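Side-chain contact in Na-translocating NADH-quinone reductase subunit C NqrC (Shewanella oneidensis, PDB 4XHF), which is an FMN-binding-domain subunit of a membrane complex, represented here by its soluble fragment with flavin mononucleotide bound: residues A[46-51]-A[131-136]. Numbering follows the deposited sequence.
Sequences LMAADV and SVVVPF
Val133 sets its two methyl groups against the methyls of Ala48 and Ala49, one branch for each alanine. Val133 CG1 lies 4.1 Å from Ala48 CB. Val133 CG2 lies 4.0 Å from Ala49 CB. This division follows from the torsion, which puts CG1 anti to the backbone N (chi1 -172°) and CG2 anti to the carbonyl carbon. The chains come nearest at Ala49 and Ser131, with CA atoms 6.3 Å apart, a spacing consistent with the small side chains on both sides. Ser131 joins the packing by van der Waals contact, Ser131 OG lying 3.5 Å from Ala49 CB. Val122 of strand 113-123 also touches Ala49, Ser131 and Val133, extending this layer to the adjacent strand.

A water makes the polar link between the two segments: it donates to Ala49 O at 2.7 Å and is hydrogen-bonded to Ser131 OG at 2.8 Å. The serine chi1 of 67° sets OG between the backbone N and the carbonyl carbon, where it meets both the Ala49 methyl and the water. The bridge thus gives a partner to the Ala49 carbonyl and to the hydroxyl of a buried serine.

Just after Ala49 the chain leaves the helical path at Asp50, whose phi is positive (61°). Val51 N bonds back to Leu46 O at 2.9 Å, while the bond from Asp50 N to Met47 O is weak. The arrangement is a Schellman motif closing helix 29-48, with Ala48 and Ala49 packed on the face of an antiparallel sheet through strand 129-139.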
ATOM      1  N   LEU A  46       6.529   4.241  -7.823  1.00  9.58           N
ATOM      2  CA  LEU A  46       6.365   5.412  -8.677  1.00  9.56           C
ATOM      3  C   LEU A  46       4.988   5.411  -9.331  1.00  8.82           C
ATOM      4  O   LEU A  46       4.353   6.457  -9.457  1.00 10.06           O
ATOM      5  CB  LEU A  46       7.456   5.462  -9.748  1.00 11.85           C
ATOM      6  CG  LEU A  46       8.885   5.708  -9.255  1.00 12.14           C
ATOM      7  CD1 LEU A  46       9.858   5.594 -10.416  1.00 14.23           C
ATOM      8  CD2 LEU A  46       9.021   7.066  -8.574  1.00 12.19           C
ATOM      9  N   MET A  47       4.524   4.233  -9.736  1.00  9.17           N
ATOM     10  CA  MET A  47       3.210   4.105 -10.353  1.00 11.99           C
ATOM     11  C   MET A  47       2.113   4.499  -9.372  1.00 11.75           C
ATOM     12  O   MET A  47       1.150   5.174  -9.737  1.00 11.04           O
ATOM     13  CB  MET A  47       2.985   2.677 -10.850  1.00 13.27           C
ATOM     14  CG  MET A  47       3.680   2.373 -12.170  1.00 14.81           C
ATOM     15  SD  MET A  47       3.500   0.676 -12.764  1.00 21.63           S
ATOM     16  CE  MET A  47       2.335  -0.027 -11.595  1.00 44.03           C
ATOM     17  N   ALA A  48       2.266   4.077  -8.123  1.00 10.33           N
ATOM     18  CA  ALA A  48       1.297   4.408  -7.086  1.00 10.03           C
ATOM     19  C   ALA A  48       1.312   5.903  -6.786  1.00 10.66           C
ATOM     20  O   ALA A  48       0.267   6.513  -6.570  1.00 13.61           O
ATOM     21  CB  ALA A  48       1.582   3.612  -5.829  1.00 11.26           C
ATOM     22  N   ALA A  49       2.504   6.492  -6.790  1.00 11.29           N
ATOM     23  CA  ALA A  49       2.672   7.905  -6.465  1.00 11.41           C
ATOM     24  C   ALA A  49       2.356   8.812  -7.651  1.00 12.04           C
ATOM     25  O   ALA A  49       2.416  10.037  -7.535  1.00 13.22           O
ATOM     26  CB  ALA A  49       4.088   8.156  -5.981  1.00 11.65           C
ATOM     27  N   ASP A  50       2.027   8.206  -8.787  1.00 13.82           N
ATOM     28  CA  ASP A  50       1.692   8.947 -10.000  1.00 17.07           C
ATOM     29  C   ASP A  50       2.875   9.804 -10.459  1.00 15.12           C
ATOM     30  O   ASP A  50       2.712  10.965 -10.834  1.00 14.20           O
ATOM     31  CB  ASP A  50       0.450   9.815  -9.769  1.00 17.80           C
ATOM     32  CG  ASP A  50      -0.139  10.359 -11.061  1.00 22.19           C
ATOM     33  OD1 ASP A  50       0.215   9.853 -12.148  1.00 19.79           O
ATOM     34  OD2 ASP A  50      -0.964  11.294 -10.985  1.00 26.62           O
ATOM     35  N   VAL A  51       4.066   9.212 -10.414  1.00 13.21           N
ATOM     36  CA  VAL A  51       5.273   9.831 -10.954  1.00 13.09           C
ATOM     37  C   VAL A  51       5.623   9.165 -12.283  1.00 13.57           C
ATOM     38  O   VAL A  51       5.557   7.942 -12.406  1.00 14.11           O
ATOM     39  CB  VAL A  51       6.459   9.708  -9.973  1.00 11.39           C
ATOM     40  CG1 VAL A  51       7.687  10.423 -10.513  1.00 12.08           C
ATOM     41  CG2 VAL A  51       6.078  10.272  -8.617  1.00 13.37           C
ATOM     42  N   SER A 131       3.600  12.485  -1.871  1.00 10.97           N
ATOM     43  CA  SER A 131       2.784  11.427  -1.298  1.00 10.58           C
ATOM     44  C   SER A 131       3.639  10.514  -0.436  1.00  9.23           C
ATOM     45  O   SER A 131       4.867  10.588  -0.460  1.00  9.53           O
ATOM     46  CB  SER A 131       2.091  10.614  -2.398  1.00 10.18           C
ATOM     47  OG  SER A 131       3.027   9.883  -3.169  1.00 10.69           O
ATOM     48  N   VAL A 132       2.974   9.664   0.337  1.00 10.83           N
ATOM     49  CA  VAL A 132       3.644   8.604   1.072  1.00  8.97           C
ATOM     50  C   VAL A 132       3.050   7.278   0.619  1.00  8.95           C
ATOM     51  O   VAL A 132       1.842   7.061   0.724  1.00  9.35           O
ATOM     52  CB  VAL A 132       3.495   8.767   2.599  1.00  9.87           C
ATOM     53  CG1 VAL A 132       4.289   7.690   3.332  1.00  9.30           C
ATOM     54  CG2 VAL A 132       3.960  10.150   3.037  1.00 10.14           C
ATOM     55  N   VAL A 133       3.901   6.409   0.085  1.00  9.79           N
ATOM     56  CA  VAL A 133       3.469   5.105  -0.393  1.00  8.78           C
ATOM     57  C   VAL A 133       3.732   4.060   0.682  1.00  8.58           C
ATOM     58  O   VAL A 133       4.859   3.924   1.163  1.00  7.21           O
ATOM     59  CB  VAL A 133       4.192   4.711  -1.695  1.00 10.49           C
ATOM     60  CG1 VAL A 133       3.582   3.447  -2.281  1.00 12.23           C
ATOM     61  CG2 VAL A 133       4.131   5.854  -2.705  1.00 13.02           C
ATOM     62  N   VAL A 134       2.684   3.330   1.056  1.00  9.89           N
ATOM     63  CA  VAL A 134       2.789   2.299   2.084  1.00  8.19           C
ATOM     64  C   VAL A 134       2.301   0.952   1.557  1.00  7.93           C
ATOM     65  O   VAL A 134       1.387   0.898   0.736  1.00  8.03           O
ATOM     66  CB  VAL A 134       1.979   2.668   3.346  1.00  6.68           C
ATOM     67  CG1 VAL A 134       2.463   3.984   3.916  1.00  8.90           C
ATOM     68  CG2 VAL A 134       0.486   2.739   3.040  1.00  8.67           C
ATOM     69  N   PRO A 135       2.914  -0.142   2.028  1.00  8.01           N
ATOM     70  CA  PRO A 135       2.459  -1.481   1.651  1.00  9.81           C
ATOM     71  C   PRO A 135       1.207  -1.892   2.412  1.00  8.79           C
ATOM     72  O   PRO A 135       1.067  -1.570   3.591  1.00  9.06           O
ATOM     73  CB  PRO A 135       3.642  -2.370   2.032  1.00 12.22           C
ATOM     74  CG  PRO A 135       4.268  -1.661   3.181  1.00 12.47           C
ATOM     75  CD  PRO A 135       4.113  -0.198   2.881  1.00  9.57           C
ATOM     76  N   PHE A 136       0.306  -2.594   1.738  1.00  9.03           N
ATOM     77  CA  PHE A 136      -0.852  -3.168   2.398  1.00  7.75           C
ATOM     78  C   PHE A 136      -1.102  -4.540   1.807  1.00  7.23           C
ATOM     79  O   PHE A 136      -0.773  -4.798   0.649  1.00  7.11           O
ATOM     80  CB  PHE A 136      -2.084  -2.275   2.239  1.00  6.66           C
ATOM     81  CG  PHE A 136      -2.747  -2.395   0.905  1.00  9.78           C
ATOM     82  CD1 PHE A 136      -2.131  -1.912  -0.234  1.00  9.70           C
ATOM     83  CD2 PHE A 136      -3.988  -2.991   0.789  1.00  9.92           C
ATOM     84  CE1 PHE A 136      -2.739  -2.018  -1.463  1.00  9.16           C
ATOM     85  CE2 PHE A 136      -4.602  -3.102  -0.438  1.00 11.43           C
ATOM     86  CZ  PHE A 136      -3.976  -2.613  -1.567  1.00 11.22           C
TER
HETATM   87  O   HOH W   1       3.204  11.514  -5.394  1.00  8.06           O